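Local coordinates for protein malate dehydrogenase (Entamoeba histolytica, PDB 3I0P) that probably catalyses the NAD-dependent interconversion of malate and oxaloacetate, at residues I52-K64 against P345-Y359. Sequence-based numbering, arbitrary orientation.
Sequences IQRFKTVYIDRIK and PLVTINEMKELSSFY
E351 OE1 is gripped by three waters that tie it to the backbone at the start of helix 55-64. Water 1 lies 2.7 Å from E351 OE1 and accepts from K56 N; water 3, also bound to E351 OE1, accepts from T57 N, 3.1 Å away. Water 2 donates to Q53 O and E351 OE1 and accepts from T348 OG1 at 2.8 Å, which fixes the direction of that hydroxyl. The carboxylate thus serves, through water, the amide N-H groups of the helix's first turn, and its charge probably suits that end of the helix dipole. With its CG anti to the carbonyl carbon (chi1 -76°) and an extended chain, E351 reaches toward helix 55-64, its CG against CD of K56.

K56 runs out between the helices, CG on L355 CD2 and CE 3.4 Å from E354 OE1. Its chain bends at the last torsion (chi4 -78°), and NZ turns back to its own helix, where it forms a salt bridge with D61, donating to the syn lone pair of OD1 at 2.9 Å. K56 NZ is 4.3 Å from E354 OE1, too far for an ion pair, though the opposite charges probably still attract.

Deeper in, L355, F55, I60, I52 and M352 make an apolar layer. L355 forks: CD1 meets F55 CD2 at an oblique angle to the ring, while CD2 sits 3.7 Å from I60 CG2. Toward the other end, the side chains of I52 and M352 cross at about a right angle, with CG1 of I52 against SD of M352. Helix 11-24 lines the same core through I14, M18 and F17. Separately, the amide group of Q53 lies against the proline ring carbons CG and CD of P345.

With segment axes 10.5 Å apart and only 25° between their directions, this is near-parallel packing of two helices, bringing the C-terminal helix against helix 55-64 in the malate/L-lactate dehydrogenase fold.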
loop_
_atom_site.group_PDB
_atom_site.type_symbol
_atom_site.label_atom_id
_atom_site.label_comp_id
_atom_site.label_asym_id
_atom_site.label_seq_id
_atom_site.Cartn_x
_atom_site.Cartn_y
_atom_site.Cartn_z
ATOM N N ILE A 52 -24.448 -2.808 12.025
ATOM C CA ILE A 52 -25.525 -3.459 12.794
ATOM C C ILE A 52 -25.528 -5.000 12.755
ATOM O O ILE A 52 -25.839 -5.638 13.756
ATOM C CB ILE A 52 -26.935 -2.841 12.453
ATOM C CG1 ILE A 52 -28.022 -3.286 13.440
ATOM C CG2 ILE A 52 -27.344 -3.130 11.020
ATOM C CD1 ILE A 52 -27.809 -2.843 14.875
ATOM N N GLN A 53 -25.169 -5.597 11.617
ATOM C CA GLN A 53 -25.199 -7.067 11.464
ATOM C C GLN A 53 -24.156 -7.765 12.330
ATOM O O GLN A 53 -24.074 -9.000 12.368
ATOM C CB GLN A 53 -25.044 -7.474 10.000
ATOM C CG GLN A 53 -26.205 -7.014 9.142
ATOM C CD GLN A 53 -26.087 -7.418 7.683
ATOM O OE1 GLN A 53 -26.428 -6.636 6.786
ATOM N NE2 GLN A 53 -25.612 -8.642 7.433
ATOM N N ARG A 54 -23.389 -6.955 13.050
ATOM C CA ARG A 54 -22.305 -7.438 13.875
ATOM C C ARG A 54 -22.359 -6.732 15.221
ATOM O O ARG A 54 -21.513 -6.941 16.079
ATOM C CB ARG A 54 -20.989 -7.144 13.162
ATOM C CG ARG A 54 -19.915 -8.200 13.314
ATOM C CD ARG A 54 -20.418 -9.630 13.080
ATOM N NE ARG A 54 -20.697 -9.908 11.676
ATOM C CZ ARG A 54 -21.371 -10.974 11.253
ATOM N NH1 ARG A 54 -21.831 -11.852 12.136
ATOM N NH2 ARG A 54 -21.592 -11.167 9.952
ATOM N N PHE A 55 -23.376 -5.900 15.402
ATOM C CA PHE A 55 -23.523 -5.095 16.603
ATOM C C PHE A 55 -23.545 -5.960 17.850
ATOM O O PHE A 55 -22.746 -5.750 18.768
ATOM C CB PHE A 55 -24.801 -4.253 16.512
ATOM C CG PHE A 55 -24.997 -3.298 17.651
ATOM C CD1 PHE A 55 -23.997 -2.398 18.007
ATOM C CD2 PHE A 55 -26.201 -3.272 18.340
ATOM C CE1 PHE A 55 -24.183 -1.503 19.053
ATOM C CE2 PHE A 55 -26.405 -2.385 19.379
ATOM C CZ PHE A 55 -25.397 -1.490 19.737
ATOM N N LYS A 56 -24.441 -6.948 17.867
ATOM C CA LYS A 56 -24.618 -7.789 19.044
ATOM C C LYS A 56 -23.384 -8.628 19.420
ATOM O O LYS A 56 -22.904 -8.551 20.560
ATOM C CB LYS A 56 -25.848 -8.687 18.930
ATOM C CG LYS A 56 -26.272 -9.204 20.291
ATOM C CD LYS A 56 -27.285 -10.323 20.225
ATOM C CE LYS A 56 -27.272 -11.117 21.539
ATOM N NZ LYS A 56 -26.123 -12.068 21.631
ATOM N N THR A 57 -22.885 -9.428 18.476
ATOM C CA THR A 57 -21.827 -10.392 18.792
ATOM C C THR A 57 -20.437 -9.768 18.932
ATOM O O THR A 57 -19.649 -10.210 19.767
ATOM C CB THR A 57 -21.759 -11.537 17.773
ATOM O OG1 THR A 57 -21.483 -10.999 16.479
ATOM C CG2 THR A 57 -23.078 -12.314 17.736
ATOM N N VAL A 58 -20.138 -8.744 18.137
ATOM C CA VAL A 58 -18.780 -8.188 18.111
ATOM C C VAL A 58 -18.586 -7.041 19.108
ATOM O O VAL A 58 -17.457 -6.737 19.508
ATOM C CB VAL A 58 -18.334 -7.843 16.651
ATOM C CG1 VAL A 58 -17.003 -7.102 16.605
ATOM C CG2 VAL A 58 -18.252 -9.120 15.831
ATOM N N TYR A 59 -19.687 -6.436 19.541
ATOM C CA TYR A 59 -19.608 -5.316 20.477
ATOM C C TYR A 59 -20.362 -5.546 21.794
ATOM O O TYR A 59 -19.734 -5.585 22.858
ATOM C CB TYR A 59 -19.987 -3.998 19.786
ATOM C CG TYR A 59 -19.097 -3.741 18.588
ATOM C CD1 TYR A 59 -17.783 -3.289 18.755
ATOM C CD2 TYR A 59 -19.544 -4.002 17.286
ATOM C CE1 TYR A 59 -16.953 -3.084 17.657
ATOM C CE2 TYR A 59 -18.714 -3.795 16.187
ATOM C CZ TYR A 59 -17.426 -3.328 16.380
ATOM O OH TYR A 59 -16.600 -3.125 15.300
ATOM N N ILE A 60 -21.683 -5.728 21.717
ATOM C CA ILE A 60 -22.517 -5.868 22.917
ATOM C C ILE A 60 -22.134 -7.101 23.744
ATOM O O ILE A 60 -21.857 -6.989 24.933
ATOM C CB ILE A 60 -24.045 -5.802 22.603
ATOM C CG1 ILE A 60 -24.378 -4.555 21.753
ATOM C CG2 ILE A 60 -24.884 -5.810 23.897
ATOM C CD1 ILE A 60 -23.949 -3.211 22.359
ATOM N N ASP A 61 -22.084 -8.263 23.108
ATOM C CA ASP A 61 -21.661 -9.488 23.781
ATOM C C ASP A 61 -20.271 -9.362 24.398
ATOM O O ASP A 61 -19.954 -10.029 25.386
ATOM C CB ASP A 61 -21.645 -10.661 22.803
ATOM C CG ASP A 61 -23.036 -11.213 22.502
ATOM O OD1 ASP A 61 -24.041 -10.727 23.078
ATOM O OD2 ASP A 61 -23.105 -12.148 21.671
ATOM N N ARG A 62 -19.434 -8.517 23.806
ATOM C CA ARG A 62 -18.063 -8.397 24.263
ATOM C C ARG A 62 -17.958 -7.446 25.449
ATOM O O ARG A 62 -17.171 -7.692 26.368
ATOM C CB ARG A 62 -17.133 -8.016 23.113
ATOM C CG ARG A 62 -17.094 -9.070 22.036
ATOM C CD ARG A 62 -15.784 -9.029 21.279
ATOM N NE ARG A 62 -15.748 -9.996 20.180
ATOM C CZ ARG A 62 -14.926 -9.914 19.138
ATOM N NH1 ARG A 62 -14.073 -8.907 19.041
ATOM N NH2 ARG A 62 -14.961 -10.833 18.188
ATOM N N ILE A 63 -18.760 -6.378 25.438
ATOM C CA ILE A 63 -18.909 -5.507 26.608
ATOM C C ILE A 63 -19.451 -6.316 27.814
ATOM O O ILE A 63 -19.009 -6.132 28.964
ATOM C CB ILE A 63 -19.826 -4.308 26.314
ATOM C CG1 ILE A 63 -19.249 -3.465 25.172
ATOM C CG2 ILE A 63 -20.019 -3.453 27.572
ATOM C CD1 ILE A 63 -20.179 -2.376 24.661
ATOM N N LYS A 64 -20.395 -7.216 27.525
ATOM C CA LYS A 64 -20.953 -8.135 28.516
ATOM C C LYS A 64 -19.901 -9.125 29.045
ATOM O O LYS A 64 -19.935 -9.502 30.217
ATOM C CB LYS A 64 -22.156 -8.883 27.929
ATOM C CG LYS A 64 -23.476 -8.115 28.017
ATOM C CD LYS A 64 -24.552 -8.687 27.076
ATOM C CE LYS A 64 -24.864 -10.162 27.347
ATOM N NZ LYS A 64 -25.566 -10.839 26.213
ATOM N N PRO A 345 -30.892 -8.928 7.256
ATOM C CA PRO A 345 -31.270 -10.331 7.426
ATOM C C PRO A 345 -32.124 -10.522 8.668
ATOM O O PRO A 345 -32.128 -9.663 9.554
ATOM C CB PRO A 345 -29.927 -11.032 7.619
ATOM C CG PRO A 345 -28.960 -10.177 6.896
ATOM C CD PRO A 345 -29.431 -8.769 7.102
ATOM N N LEU A 346 -32.838 -11.647 8.712
ATOM C CA LEU A 346 -33.744 -11.993 9.807
ATOM C C LEU A 346 -33.006 -12.192 11.126
ATOM O O LEU A 346 -33.506 -11.811 12.188
ATOM C CB LEU A 346 -34.506 -13.267 9.462
ATOM C CG LEU A 346 -35.989 -13.291 9.867
ATOM C CD1 LEU A 346 -36.875 -12.714 8.725
ATOM C CD2 LEU A 346 -36.450 -14.722 10.307
ATOM N N VAL A 347 -31.813 -12.779 11.057
ATOM C CA VAL A 347 -30.973 -12.949 12.250
ATOM C C VAL A 347 -30.687 -11.609 12.934
ATOM O O VAL A 347 -30.733 -11.524 14.157
ATOM C CB VAL A 347 -29.663 -13.773 11.957
ATOM C CG1 VAL A 347 -28.735 -13.049 10.976
ATOM C CG2 VAL A 347 -28.930 -14.117 13.254
ATOM N N THR A 348 -30.427 -10.566 12.142
ATOM C CA THR A 348 -30.092 -9.235 12.665
ATOM C C THR A 348 -31.323 -8.617 13.317
ATOM O O THR A 348 -31.247 -8.070 14.427
ATOM C CB THR A 348 -29.539 -8.283 11.564
ATOM O OG1 THR A 348 -28.511 -8.940 10.817
ATOM C CG2 THR A 348 -28.953 -7.028 12.178
ATOM N N ILE A 349 -32.453 -8.720 12.623
ATOM C CA ILE A 349 -33.727 -8.262 13.155
ATOM C C ILE A 349 -33.974 -8.881 14.525
ATOM O O ILE A 349 -34.334 -8.184 15.480
ATOM C CB ILE A 349 -34.903 -8.596 12.194
ATOM C CG1 ILE A 349 -34.723 -7.880 10.847
ATOM C CG2 ILE A 349 -36.247 -8.235 12.825
ATOM C CD1 ILE A 349 -34.651 -6.363 10.937
ATOM N N ASN A 350 -33.753 -10.191 14.615
ATOM C CA ASN A 350 -33.954 -10.931 15.858
ATOM C C ASN A 350 -32.944 -10.561 16.940
ATOM O O ASN A 350 -33.304 -10.449 18.121
ATOM C CB ASN A 350 -34.019 -12.438 15.580
ATOM C CG ASN A 350 -35.249 -12.813 14.750
ATOM O OD1 ASN A 350 -36.315 -12.206 14.891
ATOM N ND2 ASN A 350 -35.103 -13.798 13.872
ATOM N N GLU A 351 -31.695 -10.327 16.540
ATOM C CA GLU A 351 -30.714 -9.778 17.470
ATOM C C GLU A 351 -31.160 -8.420 18.031
ATOM O O GLU A 351 -31.016 -8.168 19.233
ATOM C CB GLU A 351 -29.342 -9.651 16.819
ATOM C CG GLU A 351 -28.597 -10.955 16.661
ATOM C CD GLU A 351 -27.330 -10.791 15.850
ATOM O OE1 GLU A 351 -27.073 -9.671 15.369
ATOM O OE2 GLU A 351 -26.585 -11.778 15.690
ATOM N N MET A 352 -31.701 -7.562 17.163
ATOM C CA MET A 352 -32.146 -6.218 17.569
ATOM C C MET A 352 -33.310 -6.297 18.551
ATOM O O MET A 352 -33.297 -5.636 19.593
ATOM C CB MET A 352 -32.523 -5.357 16.358
ATOM C CG MET A 352 -31.342 -4.957 15.488
ATOM S SD MET A 352 -31.793 -4.113 13.945
ATOM C CE MET A 352 -32.388 -2.530 14.537
ATOM N N LYS A 353 -34.303 -7.118 18.213
ATOM C CA LYS A 353 -35.451 -7.383 19.085
ATOM C C LYS A 353 -35.008 -7.831 20.476
ATOM O O LYS A 353 -35.504 -7.324 21.483
ATOM C CB LYS A 353 -36.373 -8.434 18.457
ATOM C CG LYS A 353 -37.386 -7.881 17.463
ATOM C CD LYS A 353 -37.947 -9.010 16.603
ATOM C CE LYS A 353 -39.411 -8.780 16.249
ATOM N NZ LYS A 353 -40.255 -8.680 17.490
ATOM N N GLU A 354 -34.056 -8.759 20.522
ATOM C CA GLU A 354 -33.523 -9.250 21.785
ATOM C C GLU A 354 -32.898 -8.131 22.630
ATOM O O GLU A 354 -33.198 -8.018 23.823
ATOM C CB GLU A 354 -32.528 -10.380 21.547
ATOM C CG GLU A 354 -32.333 -11.286 22.761
ATOM C CD GLU A 354 -31.196 -12.300 22.588
ATOM O OE1 GLU A 354 -30.443 -12.220 21.577
ATOM O OE2 GLU A 354 -31.060 -13.181 23.474
ATOM N N LEU A 355 -32.053 -7.304 22.008
ATOM C CA LEU A 355 -31.456 -6.138 22.677
ATOM C C LEU A 355 -32.499 -5.111 23.127
ATOM O O LEU A 355 -32.409 -4.561 24.223
ATOM C CB LEU A 355 -30.417 -5.464 21.775
ATOM C CG LEU A 355 -29.248 -6.329 21.305
ATOM C CD1 LEU A 355 -28.609 -5.715 20.077
ATOM C CD2 LEU A 355 -28.221 -6.555 22.409
ATOM N N SER A 356 -33.484 -4.860 22.271
ATOM C CA SER A 356 -34.631 -4.009 22.606
ATOM C C SER A 356 -35.328 -4.474 23.889
ATOM O O SER A 356 -35.612 -3.677 24.788
ATOM C CB SER A 356 -35.630 -4.019 21.452
ATOM O OG SER A 356 -36.777 -3.284 21.791
ATOM N N SER A 357 -35.581 -5.782 23.938
ATOM C CA SER A 357 -36.210 -6.468 25.060
ATOM C C SER A 357 -35.396 -6.339 26.355
ATOM O O SER A 357 -35.918 -5.892 27.380
ATOM C CB SER A 357 -36.378 -7.948 24.693
ATOM O OG SER A 357 -37.431 -8.544 25.421
ATOM N N PHE A 358 -34.118 -6.717 26.279
ATOM C CA PHE A 358 -33.179 -6.684 27.406
ATOM C C PHE A 358 -33.000 -5.299 27.996
ATOM O O PHE A 358 -33.006 -5.153 29.211
ATOM C CB PHE A 358 -31.797 -7.200 26.975
ATOM C CG PHE A 358 -31.688 -8.702 26.856
ATOM C CD1 PHE A 358 -32.774 -9.534 27.079
ATOM C CD2 PHE A 358 -30.480 -9.275 26.478
ATOM C CE1 PHE A 358 -32.657 -10.920 26.953
ATOM C CE2 PHE A 358 -30.345 -10.663 26.342
ATOM C CZ PHE A 358 -31.435 -11.491 26.588
ATOM N N TYR A 359 -32.835 -4.285 27.149
ATOM C CA TYR A 359 -32.430 -2.953 27.635
ATOM C C TYR A 359 -33.520 -1.889 27.599
ATOM O O TYR A 359 -33.262 -0.703 27.873
ATOM C CB TYR A 359 -31.151 -2.486 26.919
ATOM C CG TYR A 359 -30.064 -3.512 27.049
ATOM C CD1 TYR A 359 -29.443 -3.749 28.285
ATOM C CD2 TYR A 359 -29.694 -4.296 25.957
ATOM C CE1 TYR A 359 -28.460 -4.731 28.420
ATOM C CE2 TYR A 359 -28.715 -5.277 26.075
ATOM C CZ TYR A 359 -28.102 -5.491 27.309
ATOM O OH TYR A 359 -27.137 -6.465 27.415
HETATM O O HOH W 1 -26.239 -7.142 15.915
HETATM O O HOH W 2 -26.627 -9.949 12.695
HETATM O O HOH W 3 -24.299 -9.614 15.730
HETATM O O HOH W 4 -27.865 -13.115 24.194
HETATM O O HOH W 5 -26.790 -13.189 18.432
#